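Gram-negative insecticidal protein (Chromobacterium piscinae, PDB 6FBM) is an insecticidal toxin that probably acts by forming pores in membranes, as other proteins of the MACPF family do. Local coordinates at residues A[218-221]-A[222-226]. Residues are numbered along the deposited sequence; the frame is centred on the assembly and turned at random.
Sequences GSEM and EKQVN
The carboxylate of Glu220 and the amide of Gln224 meet with their planes 51° apart, and Gln224 NE2 donates a hydrogen bond to Glu220 OE2, 3.0 Å long, from above the carboxylate plane. The bond is bent, 145° at the hydrogen, and Glu220 OE2 lies closer to the plane of the amide than Gln224 NE2 does to that of the carboxylate. Both chains fold to make it, each turning at chi2 so that acid and amide come together over one turn of helix. Over the same face of the carboxylate, Lys223 CD lies 4.0 Å from Glu220 OE1; the two chains run side by side, but their charged ends stop short of contact.

A second carboxylate, that of Glu222, is laid back past the start of the helix by its extended chain. Its OE1 accepts a short hydrogen bond from Gly218 N, 2.6 Å, again from above the carboxylate plane. The other oxygen, OE2, makes a weak hydrogen bond to His217. Between these two pairings Ser219 takes the N-cap position: its OG accepts from Glu222 N at 2.9 Å and is also hydrogen-bonded to Glu216 O. The rotation of OG to chi1 62° brings it to that first-turn amide.

From the same turn the regular i to i+4 backbone bonds begin, Lys223 N to Ser219 O and then Gln224 N to Glu220 O at 3.0 Å. Met221 and Val225 pack against helix 198-209, both touching Met204. This serine N-cap with i to i+4 side-chain bonding opens helix 220-230, in the helical cluster between strands 179-187 and 232-239 that probably unfolds into a membrane-spanning hairpin, as in other MACPF proteins.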
ATOM      1  N   GLY A 218     -24.550 -17.324 -34.599  1.00 31.49           N
ATOM      2  CA  GLY A 218     -25.103 -18.016 -35.754  1.00 32.17           C
ATOM      3  C   GLY A 218     -24.127 -18.487 -36.827  1.00 30.54           C
ATOM      4  O   GLY A 218     -24.553 -18.938 -37.864  1.00 31.47           O
ATOM      5  N   SER A 219     -22.829 -18.427 -36.584  1.00 30.65           N
ATOM      6  CA  SER A 219     -21.861 -18.875 -37.594  1.00 30.64           C
ATOM      7  C   SER A 219     -21.654 -20.388 -37.555  1.00 30.16           C
ATOM      8  O   SER A 219     -22.049 -21.081 -36.608  1.00 29.50           O
ATOM      9  CB  SER A 219     -20.509 -18.196 -37.381  1.00 29.55           C
ATOM     10  OG  SER A 219     -19.962 -18.550 -36.116  1.00 27.65           O
ATOM     11  N   GLU A 220     -21.005 -20.883 -38.596  1.00 33.59           N
ATOM     12  CA  GLU A 220     -20.565 -22.261 -38.628  1.00 38.05           C
ATOM     13  C   GLU A 220     -19.530 -22.495 -37.527  1.00 36.88           C
ATOM     14  O   GLU A 220     -19.598 -23.497 -36.824  1.00 35.40           O
ATOM     15  CB  GLU A 220     -20.001 -22.606 -40.019  1.00 42.26           C
ATOM     16  CG  GLU A 220     -19.485 -24.032 -40.212  1.00 47.67           C
ATOM     17  CD  GLU A 220     -20.535 -25.120 -40.002  1.00 54.19           C
ATOM     18  OE1 GLU A 220     -21.746 -24.863 -39.767  1.00 58.55           O
ATOM     19  OE2 GLU A 220     -20.123 -26.298 -40.085  1.00 55.80           O
ATOM     20  N   MET A 221     -18.599 -21.555 -37.355  1.00 34.97           N
ATOM     21  CA  MET A 221     -17.582 -21.690 -36.320  1.00 33.27           C
ATOM     22  C   MET A 221     -18.215 -21.756 -34.930  1.00 30.63           C
ATOM     23  O   MET A 221     -17.763 -22.539 -34.104  1.00 25.61           O
ATOM     24  CB  MET A 221     -16.554 -20.572 -36.397  1.00 37.03           C
ATOM     25  CG  MET A 221     -15.273 -20.849 -35.614  1.00 42.50           C
ATOM     26  SD  MET A 221     -13.941 -19.687 -36.047  1.00 50.77           S
ATOM     27  CE  MET A 221     -14.751 -18.122 -35.685  1.00 52.81           C
ATOM     28  N   GLU A 222     -19.266 -20.962 -34.676  1.00 29.19           N
ATOM     29  CA  GLU A 222     -19.958 -21.014 -33.384  1.00 29.28           C
ATOM     30  C   GLU A 222     -20.551 -22.400 -33.129  1.00 30.80           C
ATOM     31  O   GLU A 222     -20.469 -22.917 -32.015  1.00 32.12           O
ATOM     32  CB  GLU A 222     -21.083 -19.964 -33.273  1.00 28.99           C
ATOM     33  CG  GLU A 222     -21.839 -20.010 -31.932  1.00 27.28           C
ATOM     34  CD  GLU A 222     -22.911 -18.935 -31.849  1.00 28.77           C
ATOM     35  OE1 GLU A 222     -23.875 -18.951 -32.651  1.00 28.35           O
ATOM     36  OE2 GLU A 222     -22.815 -18.067 -30.949  1.00 28.86           O
ATOM     37  N   LYS A 223     -21.177 -22.966 -34.152  1.00 31.83           N
ATOM     38  CA  LYS A 223     -21.758 -24.276 -34.017  1.00 35.02           C
ATOM     39  C   LYS A 223     -20.654 -25.279 -33.645  1.00 30.74           C
ATOM     40  O   LYS A 223     -20.789 -26.007 -32.662  1.00 27.38           O
ATOM     41  CB  LYS A 223     -22.505 -24.678 -35.307  1.00 39.37           C
ATOM     42  CG  LYS A 223     -23.194 -26.023 -35.181  1.00 44.20           C
ATOM     43  CD  LYS A 223     -23.132 -26.795 -36.515  1.00 47.81           C
ATOM     44  CE  LYS A 223     -23.618 -28.213 -36.317  1.00 50.60           C
ATOM     45  NZ  LYS A 223     -23.099 -29.135 -37.385  1.00 52.62           N
ATOM     46  N   GLN A 224     -19.561 -25.258 -34.405  1.00 29.35           N
ATOM     47  CA  GLN A 224     -18.425 -26.162 -34.221  1.00 30.16           C
ATOM     48  C   GLN A 224     -17.810 -26.056 -32.830  1.00 26.33           C
ATOM     49  O   GLN A 224     -17.499 -27.074 -32.217  1.00 25.46           O
ATOM     50  CB  GLN A 224     -17.323 -25.901 -35.286  1.00 34.99           C
ATOM     51  CG  GLN A 224     -17.685 -26.225 -36.746  1.00 39.41           C
ATOM     52  CD  GLN A 224     -18.066 -27.691 -36.993  1.00 45.92           C
ATOM     53  OE1 GLN A 224     -17.462 -28.599 -36.434  1.00 53.10           O
ATOM     54  NE2 GLN A 224     -19.084 -27.919 -37.843  1.00 46.50           N
ATOM     55  N   VAL A 225     -17.656 -24.833 -32.334  1.00 22.81           N
ATOM     56  CA  VAL A 225     -17.064 -24.586 -31.011  1.00 21.41           C
ATOM     57  C   VAL A 225     -18.036 -24.992 -29.892  1.00 20.53           C
ATOM     58  O   VAL A 225     -17.606 -25.584 -28.899  1.00 19.39           O
ATOM     59  CB  VAL A 225     -16.559 -23.109 -30.862  1.00 19.89           C
ATOM     60  CG1 VAL A 225     -16.375 -22.693 -29.409  1.00 19.67           C
ATOM     61  CG2 VAL A 225     -15.260 -22.927 -31.637  1.00 18.98           C
ATOM     62  N   ASN A 226     -19.319 -24.668 -30.052  1.00 19.99           N
ATOM     63  CA  ASN A 226     -20.349 -25.081 -29.080  1.00 20.75           C
ATOM     64  C   ASN A 226     -20.397 -26.596 -28.926  1.00 19.80           C
ATOM     65  O   ASN A 226     -20.504 -27.124 -27.826  1.00 20.19           O
ATOM     66  CB  ASN A 226     -21.748 -24.576 -29.474  1.00 21.07           C
ATOM     67  CG  ASN A 226     -21.966 -23.101 -29.147  1.00 22.19           C
ATOM     68  OD1 ASN A 226     -21.245 -22.507 -28.337  1.00 23.43           O
ATOM     69  ND2 ASN A 226     -22.992 -22.515 -29.742  1.00 23.31           N
TER